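Local coordinates for cytolethal distending toxin protein B (Haemophilus ducreyi, PDB 1SR4) that serves as the deoxyribonuclease I-like catalytic subunit of a bacterial genotoxin that damages the DNA of host cells, at the interface of chains A and B. Sequence-based numbering; all coordinates share one arbitrary frame. Chains: chain A, cytolethal distending toxin protein B; chain B, cytolethal distending toxin protein C.

Contact 1: the interface of chains A and B. Residues chain A 209-210, 212, 253; chain B 156.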
ATOM      1  N   HIS A 209       2.032  11.308   5.983  1.00  9.01           N
ATOM      2  CA  HIS A 209       1.251  10.969   7.184  1.00 10.24           C
ATOM      3  C   HIS A 209      -0.011  11.821   7.159  1.00 10.79           C
ATOM      4  O   HIS A 209      -0.012  12.914   6.595  1.00 11.30           O
ATOM      5  CB  HIS A 209       2.088  11.257   8.430  1.00 10.95           C
ATOM      6  CG  HIS A 209       1.403  10.925   9.720  1.00 11.67           C
ATOM      7  ND1 HIS A 209       1.019  11.891  10.625  1.00 10.85           N
ATOM      8  CD2 HIS A 209       1.070   9.735  10.276  1.00 13.04           C
ATOM      9  CE1 HIS A 209       0.476  11.313  11.681  1.00 13.39           C
ATOM     10  NE2 HIS A 209       0.493  10.004  11.495  1.00 13.29           N
ATOM     11  N   ARG A 210      -1.087  11.333   7.771  1.00 11.03           N
ATOM     12  CA  ARG A 210      -2.332  12.056   7.717  1.00 10.40           C
ATOM     13  C   ARG A 210      -2.383  13.355   8.495  1.00 11.62           C
ATOM     14  O   ARG A 210      -3.385  14.062   8.473  1.00 11.05           O
ATOM     15  CB  ARG A 210      -3.491  11.111   8.073  1.00 12.49           C
ATOM     16  CG  ARG A 210      -3.694  10.055   6.961  1.00 12.29           C
ATOM     17  CD  ARG A 210      -4.919   9.150   7.155  1.00 16.43           C
ATOM     18  NE  ARG A 210      -4.854   7.978   6.273  1.00 16.35           N
ATOM     19  CZ  ARG A 210      -5.889   7.194   5.980  1.00 19.81           C
ATOM     20  NH1 ARG A 210      -7.090   7.453   6.498  1.00 16.80           N
ATOM     21  NH2 ARG A 210      -5.720   6.143   5.174  1.00 16.14           N
ATOM     22  N   GLY A 212      -0.424  15.598   7.703  1.00 13.12           N
ATOM     23  CA  GLY A 212      -0.005  16.527   6.670  1.00 10.36           C
ATOM     24  C   GLY A 212       1.522  16.611   6.646  1.00 11.74           C
ATOM     25  O   GLY A 212       2.114  17.159   5.708  1.00 11.77           O
ATOM     26  N   PHE A 253       1.625   6.908   4.568  1.00 10.44           N
ATOM     27  CA  PHE A 253       1.537   6.518   3.166  1.00 10.22           C
ATOM     28  C   PHE A 253       2.877   5.875   2.797  1.00  9.07           C
ATOM     29  O   PHE A 253       3.935   6.352   3.208  1.00 11.36           O
ATOM     30  CB  PHE A 253       1.275   7.761   2.310  1.00  9.83           C
ATOM     31  CG  PHE A 253      -0.096   8.354   2.523  1.00 11.50           C
ATOM     32  CD1 PHE A 253      -1.173   7.936   1.749  1.00 11.78           C
ATOM     33  CD2 PHE A 253      -0.318   9.273   3.534  1.00 12.01           C
ATOM     34  CE1 PHE A 253      -2.453   8.420   1.982  1.00 13.76           C
ATOM     35  CE2 PHE A 253      -1.590   9.766   3.781  1.00 14.28           C
ATOM     36  CZ  PHE A 253      -2.665   9.334   2.996  1.00 13.11           C
TER
ATOM     37  N   LEU B 156      -4.524  16.670   2.072  1.00 12.95           N
ATOM     38  CA  LEU B 156      -3.468  16.866   3.061  1.00 12.95           C
ATOM     39  C   LEU B 156      -2.510  17.963   2.595  1.00 14.58           C
ATOM     40  O   LEU B 156      -2.084  17.976   1.441  1.00 12.62           O
ATOM     41  CB  LEU B 156      -2.693  15.556   3.285  1.00 12.52           C
ATOM     42  CG  LEU B 156      -3.513  14.400   3.863  1.00 12.16           C
ATOM     43  CD1 LEU B 156      -2.670  13.134   3.906  1.00 11.42           C
ATOM     44  CD2 LEU B 156      -4.016  14.772   5.242  1.00 11.13           C
TER
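The ring of A:Phe253 meets B:Leu156 at its outer rim: methyl CD1 of the leucine approaches CE2 at 3.5 Å, arriving obliquely from above the ring plane without sitting over the ring centre. On the opposite side of that plane runs the aliphatic part of A:Arg210, its CG 3.8 Å from the same CE2, and the backbone N of A:His209 lies at another edge, in the plane of the ring. This is a corner of the endonuclease/exonuclease/phosphatase fold, the deoxyribonuclease I family. A:Phe253 directly follows the Ser-Asp-His motif that carries a catalytic histidine in this family, so the ring sits close in sequence to the active-site machinery.

B:Leu156 and A:Phe253 reach towards each other from opposite directions. The leucine, which buries 26 Å² here, divides its contacts between its two branches, meeting the carbonyls of A:His209 and A:Arg210 and, from above its plane, the CE2 corner of the phenyl ring. CD1 is the far-reaching one, extended away from CA (chi2 174°), which takes it to the phenyl rim and to the backbone, 4.0 Å from CA of A:Arg210 and 3.8 Å from the carbonyl O of A:His209. CD2 turns instead to the carbonyl O of A:Arg210, at 3.4 Å. Near the base of the side chain, CB faces CA of A:Gly212 at 4.4 Å, a looser approach.

Contact 2: the interface of chains A and B. Residues chain A 90, 93, 95-96; chain B 7, 12-14.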
ATOM      1  N   ASP A  90       9.886  -4.773  20.419  1.00 13.69           N
ATOM      2  CA  ASP A  90       8.815  -4.548  21.388  1.00 14.24           C
ATOM      3  C   ASP A  90       8.398  -5.806  22.165  1.00 14.49           C
ATOM      4  O   ASP A  90       7.353  -6.398  21.898  1.00 14.51           O
ATOM      5  CB  ASP A  90       7.601  -3.956  20.654  1.00 14.10           C
ATOM      6  CG  ASP A  90       6.569  -3.363  21.589  1.00 15.42           C
ATOM      7  OD1 ASP A  90       6.730  -3.499  22.816  1.00 14.16           O
ATOM      8  OD2 ASP A  90       5.596  -2.751  21.087  1.00 14.05           O
ATOM      9  N   ALA A  93       4.677  -5.120  24.153  1.00 15.67           N
ATOM     10  CA  ALA A  93       3.362  -5.239  23.507  1.00 14.99           C
ATOM     11  C   ALA A  93       3.412  -5.849  22.105  1.00 14.53           C
ATOM     12  O   ALA A  93       2.383  -5.985  21.437  1.00 15.15           O
ATOM     13  CB  ALA A  93       2.703  -3.871  23.436  1.00 14.53           C
ATOM     14  N   ARG A  95       4.307  -4.666  19.241  1.00 12.96           N
ATOM     15  CA  ARG A  95       3.826  -3.909  18.106  1.00 14.12           C
ATOM     16  C   ARG A  95       4.906  -3.001  17.495  1.00 13.13           C
ATOM     17  O   ARG A  95       4.998  -2.887  16.270  1.00 13.17           O
ATOM     18  CB  ARG A  95       2.535  -3.135  18.450  1.00 15.75           C
ATOM     19  CG  ARG A  95       2.621  -2.043  19.484  1.00 14.95           C
ATOM     20  CD  ARG A  95       1.209  -1.507  19.762  1.00 12.50           C
ATOM     21  NE  ARG A  95       1.221  -0.464  20.791  1.00 13.74           N
ATOM     22  CZ  ARG A  95       1.624   0.786  20.588  1.00 14.35           C
ATOM     23  NH1 ARG A  95       2.050   1.172  19.387  1.00 13.99           N
ATOM     24  NH2 ARG A  95       1.614   1.652  21.591  1.00 13.05           N
ATOM     25  N   VAL A  96       5.759  -2.401  18.318  1.00 10.40           N
ATOM     26  CA  VAL A  96       6.777  -1.530  17.766  1.00 11.79           C
ATOM     27  C   VAL A  96       8.024  -2.324  17.348  1.00 13.73           C
ATOM     28  O   VAL A  96       9.088  -2.237  17.971  1.00 14.73           O
ATOM     29  CB  VAL A  96       7.112  -0.396  18.757  1.00 11.54           C
ATOM     30  CG1 VAL A  96       8.119   0.570  18.126  1.00 10.05           C
ATOM     31  CG2 VAL A  96       5.816   0.370  19.103  1.00  9.30           C
TER
ATOM     32  N   THR B   7       3.668  -1.334  25.960  1.00 19.75           N
ATOM     33  CA  THR B   7       4.707  -1.408  24.947  1.00 16.22           C
ATOM     34  C   THR B   7       6.057  -0.960  25.499  1.00 16.27           C
ATOM     35  O   THR B   7       6.131  -0.107  26.383  1.00 14.82           O
ATOM     36  CB  THR B   7       4.371  -0.531  23.712  1.00 15.39           C
ATOM     37  OG1 THR B   7       5.483  -0.540  22.811  1.00 15.34           O
ATOM     38  CG2 THR B   7       4.097   0.902  24.124  1.00 14.78           C
ATOM     39  N   VAL B  12       5.503   5.748  21.146  1.00 14.45           N
ATOM     40  CA  VAL B  12       4.660   5.371  20.013  1.00 14.89           C
ATOM     41  C   VAL B  12       3.223   5.118  20.434  1.00 16.45           C
ATOM     42  O   VAL B  12       2.926   4.137  21.123  1.00 16.78           O
ATOM     43  CB  VAL B  12       5.174   4.084  19.313  1.00 13.66           C
ATOM     44  CG1 VAL B  12       4.294   3.766  18.107  1.00 12.87           C
ATOM     45  CG2 VAL B  12       6.627   4.256  18.877  1.00 15.33           C
ATOM     46  N   GLU B  13       2.321   5.995  20.017  1.00 16.90           N
ATOM     47  CA  GLU B  13       0.923   5.809  20.366  1.00 17.58           C
ATOM     48  C   GLU B  13       0.307   4.581  19.694  1.00 16.31           C
ATOM     49  O   GLU B  13       0.779   4.112  18.663  1.00 14.74           O
ATOM     50  CB  GLU B  13       0.104   7.045  19.983  1.00 22.41           C
ATOM     51  CG  GLU B  13       0.144   8.175  21.014  1.00 28.87           C
ATOM     52  CD  GLU B  13      -1.163   8.955  21.055  1.00 31.49           C
ATOM     53  OE1 GLU B  13      -1.904   8.868  22.074  1.00 31.07           O
ATOM     54  OE2 GLU B  13      -1.446   9.644  20.055  1.00 32.08           O
ATOM     55  N   LEU B  14      -0.751   4.068  20.306  1.00 15.45           N
ATOM     56  CA  LEU B  14      -1.494   2.926  19.784  1.00 15.68           C
ATOM     57  C   LEU B  14      -2.476   3.508  18.755  1.00 14.86           C
ATOM     58  O   LEU B  14      -3.187   4.473  19.063  1.00 14.07           O
ATOM     59  CB  LEU B  14      -2.279   2.265  20.918  1.00 17.20           C
ATOM     60  CG  LEU B  14      -3.192   1.073  20.599  1.00 19.49           C
ATOM     61  CD1 LEU B  14      -2.336  -0.141  20.212  1.00 18.97           C
ATOM     62  CD2 LEU B  14      -4.040   0.728  21.818  1.00 19.78           C
TER
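Carboxylate oxygen OD2 of A:Asp90 is gripped by three donors, one of them from chain B. The hydroxyl OG1 of B:Thr7 gives it a hydrogen bond of 2.8 Å, coming from above the carboxylate plane, while the backbone N of A:Arg95 approaches from the opposite face at 3.0 Å. The backbone N of A:Val96 takes the anti lone pair almost straight on (178° at H). The other oxygen, OD1, accepts from the backbone N of A:Ala93, so the carboxylate is held against rotation and its negative charge is probably stabilised.

A:Arg95 carries the second link. From a first torsion of 65°, with CG between the backbone N and carbonyl carbon, its chain runs extended to NE and delivers NH2 to the carbonyl O of B:Val12 at 2.8 Å. That acceptor lies nearly in the guanidinium plane; NH1 adds a weak bond to the carbonyl O of B:Glu13. CA of B:Leu14 covers one guanidinium face near its rim, and the B:Leu14 side chain crosses that of A:Arg95 at about a right angle, its methyl CD1 3.6 Å from NE.

A:Val96 and B:Val12 meet tip to tip, CG2 lying 3.8 Å from CB, and A:Ala93 CB packs on B:Thr7 CA. The chain A residues belong to the loop joining strands 81-87 and 98-102; the partner is the N-terminal extension of chain B, ahead of its strand 19-24.

Contact 1 and contact 2 lie about 20 Å apart, measured between the centres of their C-alpha atoms, and share no residue or element. Each is made by a different terminal tail of chain B: contact 2 by the N-terminal stretch, contact 1 by the C-terminal one, beyond strand 144-147. The residues of contact 2 combine hydrogen bonds with apolar packing, whereas those of contact 1 meet mainly through a leucine side chain. The two arms probably help secure the assembly; the C-terminal one passes beside the residue that follows the Ser-Asp-His motif, and the structure alone does not show whether it affects access to the active site.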